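PDB 4ABX: DNA repair protein RECN from Deinococcus radiodurans, which takes part in the repair of DNA double-strand breaks as an SMC-like, ATP-binding protein, seen here as its isolated coiled-coil domain. Local coordinates for the interface of chains A and B. Sequence-based numbering; all coordinates share one arbitrary frame. Chains: chain A/B, DNA repair protein RECN.

Contact 1: the interface of chains A and B. Residues chain A 54, 109-110, 113; chain B 79, 88-89, 92.
A:Leu110 and B:Leu92 meet methyl to methyl, CD2 of the former lying 3.6 Å from CD1 of the latter; the close contacts described here are between carbon atoms. Both belong to helix 87-115 of their own chain, and their side chains run past each other in opposite directions, so contact is made alongside. In A:Leu110 the CD1 branch continues the extended chain (chi2 174°), which leaves CD2 pointing towards chain B. The same CD2 also reaches B:Leu79 CD2 at 3.9 Å, here tip to tip, and so serves two leucines of the partner at once. The other branch of B:Leu92 goes elsewhere: its CD2 packs against CB of A:Glu109 at 3.7 Å, the two side chains crossing at about a right angle. The glutamate thus contributes the aliphatic base of its side chain, whose chain turns aside about the CB-CG bond (chi2 93°). Further along the helix the branches of A:Val113 divide their partners, CG1 facing B:Val89 CG2 and CG2 facing B:Thr88 CG2, each at 4.2 Å. With 211 Å² of surface hidden, this patch joins two copies of the RecN coiled-coil domain, in keeping with the protein's ability to bind itself.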
ATOM      1  N   ALA A  54       5.112 -16.613   6.019  1.00 27.86           N
ATOM      2  CA  ALA A  54       6.178 -15.916   5.302  1.00 30.98           C
ATOM      3  C   ALA A  54       5.820 -15.646   3.841  1.00 33.94           C
ATOM      4  O   ALA A  54       6.193 -14.605   3.290  1.00 35.66           O
ATOM      5  CB  ALA A  54       7.489 -16.689   5.400  1.00 28.94           C
ATOM      6  N   GLU A 109      13.973 -11.204   4.031  1.00 27.56           N
ATOM      7  CA  GLU A 109      14.182 -12.210   5.069  1.00 24.73           C
ATOM      8  C   GLU A 109      13.029 -13.209   5.108  1.00 25.39           C
ATOM      9  O   GLU A 109      13.233 -14.415   5.314  1.00 32.08           O
ATOM     10  CB  GLU A 109      14.351 -11.555   6.436  1.00 27.55           C
ATOM     11  CG  GLU A 109      15.670 -11.895   7.114  1.00 46.72           C
ATOM     12  CD  GLU A 109      16.746 -10.873   6.820  1.00 53.62           C
ATOM     13  OE1 GLU A 109      16.602  -9.722   7.276  1.00 57.99           O
ATOM     14  OE2 GLU A 109      17.727 -11.217   6.130  1.00 55.23           O
ATOM     15  N   LEU A 110      11.818 -12.701   4.917  1.00 24.93           N
ATOM     16  CA  LEU A 110      10.640 -13.555   4.844  1.00 23.91           C
ATOM     17  C   LEU A 110      10.759 -14.547   3.694  1.00 29.20           C
ATOM     18  O   LEU A 110      10.431 -15.724   3.842  1.00 30.78           O
ATOM     19  CB  LEU A 110       9.376 -12.710   4.690  1.00 20.66           C
ATOM     20  CG  LEU A 110       8.977 -11.902   5.928  1.00 22.09           C
ATOM     21  CD1 LEU A 110       7.794 -10.986   5.622  1.00 19.19           C
ATOM     22  CD2 LEU A 110       8.665 -12.827   7.104  1.00 22.56           C
ATOM     23  N   VAL A 113      12.850 -17.280   4.739  1.00 29.93           N
ATOM     24  CA  VAL A 113      12.152 -18.210   5.625  1.00 29.34           C
ATOM     25  C   VAL A 113      11.385 -19.232   4.798  1.00 28.32           C
ATOM     26  O   VAL A 113      11.479 -20.434   5.036  1.00 32.87           O
ATOM     27  CB  VAL A 113      11.166 -17.494   6.573  1.00 25.59           C
ATOM     28  CG1 VAL A 113      10.276 -18.516   7.300  1.00 19.84           C
ATOM     29  CG2 VAL A 113      11.909 -16.615   7.567  1.00 26.36           C
TER
ATOM     30  N   LEU B  79       1.454 -12.542   9.631  1.00 27.22           N
ATOM     31  CA  LEU B  79       2.641 -13.139  10.233  1.00 26.57           C
ATOM     32  C   LEU B  79       2.369 -13.687  11.622  1.00 24.52           C
ATOM     33  O   LEU B  79       3.224 -14.344  12.208  1.00 27.30           O
ATOM     34  CB  LEU B  79       3.780 -12.127  10.307  1.00 20.84           C
ATOM     35  CG  LEU B  79       4.398 -11.698   8.980  1.00 24.97           C
ATOM     36  CD1 LEU B  79       5.494 -10.665   9.225  1.00 20.84           C
ATOM     37  CD2 LEU B  79       4.947 -12.904   8.235  1.00 24.03           C
ATOM     38  N   THR B  88      12.457 -16.224  14.329  1.00 27.64           N
ATOM     39  CA  THR B  88      12.779 -15.324  13.231  1.00 27.69           C
ATOM     40  C   THR B  88      11.534 -14.579  12.743  1.00 27.51           C
ATOM     41  O   THR B  88      11.554 -13.353  12.594  1.00 22.42           O
ATOM     42  CB  THR B  88      13.409 -16.064  12.045  1.00 25.92           C
ATOM     43  OG1 THR B  88      14.574 -16.773  12.486  1.00 25.20           O
ATOM     44  CG2 THR B  88      13.803 -15.062  10.961  1.00 27.92           C
ATOM     45  N   VAL B  89      10.454 -15.312  12.483  1.00 22.50           N
ATOM     46  CA  VAL B  89       9.209 -14.667  12.071  1.00 25.81           C
ATOM     47  C   VAL B  89       8.729 -13.712  13.159  1.00 22.80           C
ATOM     48  O   VAL B  89       8.251 -12.619  12.864  1.00 20.98           O
ATOM     49  CB  VAL B  89       8.091 -15.670  11.719  1.00 26.47           C
ATOM     50  CG1 VAL B  89       6.790 -14.929  11.414  1.00 26.11           C
ATOM     51  CG2 VAL B  89       8.494 -16.517  10.519  1.00 23.78           C
ATOM     52  N   LEU B  92      10.845 -10.595  12.784  1.00 20.06           N
ATOM     53  CA  LEU B  92      10.457  -9.867  11.578  1.00 24.32           C
ATOM     54  C   LEU B  92       9.093  -9.190  11.722  1.00 26.31           C
ATOM     55  O   LEU B  92       8.905  -8.066  11.255  1.00 25.30           O
ATOM     56  CB  LEU B  92      10.482 -10.792  10.358  1.00 27.72           C
ATOM     57  CG  LEU B  92      11.864 -11.354  10.005  1.00 30.16           C
ATOM     58  CD1 LEU B  92      11.760 -12.490   8.982  1.00 26.98           C
ATOM     59  CD2 LEU B  92      12.794 -10.248   9.509  1.00 31.19           C
TER

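Contact 2: the interface of chains A and B. Residues chain A 71-72, 75, 79, 96; chain B 57, 60-61, 68.
B:Leu61 and A:Ala75 lie at the centre of the first shell of this helix-to-helix patch, the leucine CD2 lying 3.6 Å from the alanine CB. The leucine does not stop at that helix. Its two methyls also meet the fork of A:Leu96, tip to tip, with CD2 of B:Leu61 3.9 Å from CD1 of A:Leu96. It therefore touches two helices of chain A, 68-83 through the alanine and 87-115 through the leucine. An alanine at B:Leu61 would probably leave the CB of A:Ala75 and both methyls of A:Leu96 without this partner, opening a gap between the chains. Beside it, B:Leu60 takes the other flank of A:Ala75, its CD1 resting 3.7 Å from the alanine CA and hence against backbone. The small alanine side chain probably allows both leucines to come this close. Beyond helix 33-63 of chain B, the start of its next helix adds B:Ala68, whose CB meets A:Ile72 CG1 at 3.8 Å. In A:Leu96, CG lies anti to the backbone N (chi1 -170°) and carries the fork to B:Leu61. B:Gly57, one turn before B:Leu61, borders the patch with no side chain of its own. On the far flank, CD1 of A:Leu71 approaches the backbone N of B:Ala68 to 3.8 Å.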
ATOM      1  N   LEU A  71       3.495   1.035  -2.967  1.00 25.86           N
ATOM      2  CA  LEU A  71       2.773   2.234  -2.541  1.00 29.44           C
ATOM      3  C   LEU A  71       3.686   3.245  -1.861  1.00 26.24           C
ATOM      4  O   LEU A  71       3.561   4.453  -2.076  1.00 27.14           O
ATOM      5  CB  LEU A  71       1.594   1.876  -1.637  1.00 27.47           C
ATOM      6  CG  LEU A  71       0.518   1.072  -2.363  1.00 28.22           C
ATOM      7  CD1 LEU A  71      -0.642   0.769  -1.430  1.00 35.45           C
ATOM      8  CD2 LEU A  71       0.042   1.827  -3.596  1.00 31.73           C
ATOM      9  N   ILE A  72       4.605   2.755  -1.039  1.00 24.40           N
ATOM     10  CA  ILE A  72       5.574   3.632  -0.399  1.00 23.23           C
ATOM     11  C   ILE A  72       6.390   4.362  -1.466  1.00 23.37           C
ATOM     12  O   ILE A  72       6.652   5.558  -1.353  1.00 25.76           O
ATOM     13  CB  ILE A  72       6.500   2.849   0.562  1.00 22.26           C
ATOM     14  CG1 ILE A  72       5.680   2.218   1.693  1.00 22.50           C
ATOM     15  CG2 ILE A  72       7.586   3.758   1.134  1.00 22.84           C
ATOM     16  CD1 ILE A  72       6.519   1.435   2.710  1.00 20.18           C
ATOM     17  N   ALA A  75       4.482   7.161  -3.014  1.00 19.31           N
ATOM     18  CA  ALA A  75       4.444   8.253  -2.045  1.00 19.08           C
ATOM     19  C   ALA A  75       5.761   9.017  -2.012  1.00 23.34           C
ATOM     20  O   ALA A  75       5.775  10.234  -1.849  1.00 24.05           O
ATOM     21  CB  ALA A  75       4.111   7.714  -0.643  1.00 14.98           C
ATOM     22  N   LEU A  79       6.330  13.086  -3.192  1.00 23.30           N
ATOM     23  CA  LEU A  79       6.983  14.101  -2.372  1.00 20.33           C
ATOM     24  C   LEU A  79       8.069  14.894  -3.111  1.00 23.12           C
ATOM     25  O   LEU A  79       8.493  15.951  -2.639  1.00 24.96           O
ATOM     26  CB  LEU A  79       7.566  13.465  -1.105  1.00 22.98           C
ATOM     27  CG  LEU A  79       6.530  12.858  -0.161  1.00 20.24           C
ATOM     28  CD1 LEU A  79       7.193  12.391   1.122  1.00 22.09           C
ATOM     29  CD2 LEU A  79       5.434  13.875   0.135  1.00 20.86           C
ATOM     30  N   LEU A  96      11.087   8.389   4.792  1.00 20.50           N
ATOM     31  CA  LEU A  96      10.199   7.463   4.097  1.00 17.64           C
ATOM     32  C   LEU A  96      10.993   6.463   3.244  1.00 23.10           C
ATOM     33  O   LEU A  96      10.648   5.281   3.175  1.00 24.03           O
ATOM     34  CB  LEU A  96       9.165   8.216   3.250  1.00 18.66           C
ATOM     35  CG  LEU A  96       8.029   7.377   2.660  1.00 21.78           C
ATOM     36  CD1 LEU A  96       7.278   6.621   3.761  1.00 20.56           C
ATOM     37  CD2 LEU A  96       7.067   8.253   1.857  1.00 19.00           C
TER
ATOM     38  N   GLY B  57       1.110  12.493  -0.576  1.00 29.42           N
ATOM     39  CA  GLY B  57       1.779  11.464   0.201  1.00 33.77           C
ATOM     40  C   GLY B  57       0.862  10.878   1.258  1.00 34.73           C
ATOM     41  O   GLY B  57       0.873   9.671   1.511  1.00 37.88           O
ATOM     42  N   LEU B  60      -1.533   8.203  -0.310  1.00 30.71           N
ATOM     43  CA  LEU B  60      -0.870   6.937  -0.617  1.00 32.23           C
ATOM     44  C   LEU B  60      -0.429   6.160   0.627  1.00 33.46           C
ATOM     45  O   LEU B  60      -0.375   4.927   0.614  1.00 32.07           O
ATOM     46  CB  LEU B  60       0.337   7.192  -1.527  1.00 31.60           C
ATOM     47  CG  LEU B  60      -0.027   7.620  -2.953  1.00 36.24           C
ATOM     48  CD1 LEU B  60       1.122   8.347  -3.645  1.00 35.09           C
ATOM     49  CD2 LEU B  60      -0.488   6.417  -3.772  1.00 33.15           C
ATOM     50  N   LEU B  61      -0.113   6.876   1.699  1.00 28.06           N
ATOM     51  CA  LEU B  61       0.420   6.236   2.899  1.00 30.07           C
ATOM     52  C   LEU B  61      -0.661   5.818   3.887  1.00 34.19           C
ATOM     53  O   LEU B  61      -0.490   4.843   4.615  1.00 30.31           O
ATOM     54  CB  LEU B  61       1.409   7.155   3.625  1.00 22.34           C
ATOM     55  CG  LEU B  61       2.750   7.511   2.986  1.00 24.45           C
ATOM     56  CD1 LEU B  61       3.571   8.356   3.953  1.00 26.83           C
ATOM     57  CD2 LEU B  61       3.534   6.273   2.560  1.00 19.82           C
ATOM     58  N   ALA B  68      -0.482   2.408   1.983  1.00 32.61           N
ATOM     59  CA  ALA B  68       0.672   1.646   2.450  1.00 32.40           C
ATOM     60  C   ALA B  68       0.492   1.091   3.861  1.00 33.05           C
ATOM     61  O   ALA B  68       0.745  -0.086   4.102  1.00 27.49           O
ATOM     62  CB  ALA B  68       1.933   2.491   2.361  1.00 32.71           C
TER

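Contact 3: the interface of chains A and B. Residues chain A 88, 92; chain B 106, 109-110, 113.
A:Leu92 packs against B:Leu110 and B:Glu109, each from helix 87-115 of its own chain, a helix-on-helix contact in the coiled-coil domain of a RecN-family, SMC-like protein. The leucine CB stands 4.3 Å from CG2 of B:Ile106, at the margin of contact; the backbone carbonyl O of A:Leu92 lies 4.1 Å from that same methyl. CG is the fork: with chi1 at -68° it lies opposite the carbonyl carbon, and its two methyls part towards different residues. CD1 meets CD2 of B:Leu110 at 3.6 Å, the two leucine side chains sliding past each other in opposite directions. CD2 goes to B:Glu109, reaching CB at 3.8 Å and the carboxylate carbon CD at 4.0 Å. That glutamate runs at a slant to the leucine; with the chain extended (chi2 -166°), its CB and its carboxylate carbon both lie beside that methyl. In all, 85 Å² of A:Leu92 is hidden by chain B, more than for any other residue of this patch. One turn earlier in the helix, A:Thr88 CG2 faces B:Val113 CG2 more loosely, at 4.2 Å.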
ATOM      1  N   THR A  88      11.528  20.465   5.604  1.00 22.61           N
ATOM      2  CA  THR A  88      10.746  19.502   6.373  1.00 25.01           C
ATOM      3  C   THR A  88      10.192  18.368   5.502  1.00 22.19           C
ATOM      4  O   THR A  88      10.291  17.195   5.869  1.00 22.55           O
ATOM      5  CB  THR A  88       9.603  20.186   7.153  1.00 28.65           C
ATOM      6  OG1 THR A  88      10.162  21.082   8.121  1.00 31.20           O
ATOM      7  CG2 THR A  88       8.746  19.150   7.877  1.00 29.92           C
ATOM      8  N   LEU A  92      11.196  14.330   5.729  1.00 22.85           N
ATOM      9  CA  LEU A  92      10.199  13.268   5.797  1.00 23.04           C
ATOM     10  C   LEU A  92      10.335  12.297   4.625  1.00 26.59           C
ATOM     11  O   LEU A  92      10.165  11.091   4.789  1.00 28.78           O
ATOM     12  CB  LEU A  92       8.785  13.853   5.834  1.00 21.79           C
ATOM     13  CG  LEU A  92       8.398  14.627   7.090  1.00 21.23           C
ATOM     14  CD1 LEU A  92       7.136  15.460   6.847  1.00 14.25           C
ATOM     15  CD2 LEU A  92       8.216  13.680   8.275  1.00 26.23           C
TER
ATOM     16  N   ILE B 106       5.159   9.508   9.795  1.00 25.47           N
ATOM     17  CA  ILE B 106       5.462  10.333   8.626  1.00 24.37           C
ATOM     18  C   ILE B 106       4.191  10.891   7.980  1.00 21.50           C
ATOM     19  O   ILE B 106       4.119  12.080   7.673  1.00 27.73           O
ATOM     20  CB  ILE B 106       6.287   9.541   7.586  1.00 23.85           C
ATOM     21  CG1 ILE B 106       7.661   9.197   8.166  1.00 25.36           C
ATOM     22  CG2 ILE B 106       6.405  10.332   6.275  1.00 22.65           C
ATOM     23  CD1 ILE B 106       8.454   8.194   7.346  1.00 24.53           C
ATOM     24  N   GLU B 109       2.847  13.743  10.078  1.00 26.21           N
ATOM     25  CA  GLU B 109       3.627  14.974   9.978  1.00 28.15           C
ATOM     26  C   GLU B 109       3.458  15.623   8.611  1.00 27.59           C
ATOM     27  O   GLU B 109       3.585  16.840   8.467  1.00 27.60           O
ATOM     28  CB  GLU B 109       5.109  14.712  10.260  1.00 34.99           C
ATOM     29  CG  GLU B 109       5.404  14.300  11.692  1.00 44.03           C
ATOM     30  CD  GLU B 109       6.882  14.378  12.021  1.00 54.61           C
ATOM     31  OE1 GLU B 109       7.466  15.474  11.881  1.00 57.73           O
ATOM     32  OE2 GLU B 109       7.459  13.341  12.413  1.00 60.78           O
ATOM     33  N   LEU B 110       3.185  14.807   7.600  1.00 27.87           N
ATOM     34  CA  LEU B 110       2.854  15.344   6.286  1.00 31.58           C
ATOM     35  C   LEU B 110       1.498  16.041   6.358  1.00 32.47           C
ATOM     36  O   LEU B 110       1.295  17.096   5.766  1.00 30.62           O
ATOM     37  CB  LEU B 110       2.846  14.238   5.231  1.00 21.00           C
ATOM     38  CG  LEU B 110       4.234  13.777   4.772  1.00 24.55           C
ATOM     39  CD1 LEU B 110       4.122  12.544   3.880  1.00 23.07           C
ATOM     40  CD2 LEU B 110       4.968  14.905   4.055  1.00 25.74           C
ATOM     41  N   VAL B 113       1.946  19.460   7.684  1.00 33.59           N
ATOM     42  CA  VAL B 113       2.456  20.354   6.650  1.00 31.93           C
ATOM     43  C   VAL B 113       1.312  20.901   5.806  1.00 32.32           C
ATOM     44  O   VAL B 113       1.139  22.113   5.694  1.00 28.61           O
ATOM     45  CB  VAL B 113       3.477  19.656   5.723  1.00 27.53           C
ATOM     46  CG1 VAL B 113       3.821  20.562   4.541  1.00 22.47           C
ATOM     47  CG2 VAL B 113       4.732  19.277   6.500  1.00 29.66           C
TER

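Contacts 1 and 3 use Thr88, Leu92, Glu109, Leu110 and Val113 with the chains exchanged, as expected of two-fold mates; the centres of their C-alpha atoms are about 30 Å apart. Their match is not exact, since Glu109 is bent in contact 1 and extended in contact 3. Contact 2 lies about 12 Å from contact 3 and 23 Å from contact 1, measured between the same centres, and draws mainly on helix 33-63 of chain B and helix 68-83 of chain A. The two copies of helix 87-115 pair in opposite directions, contacts 1 and 3 being equivalent ends of what is probably a biological dimer interface.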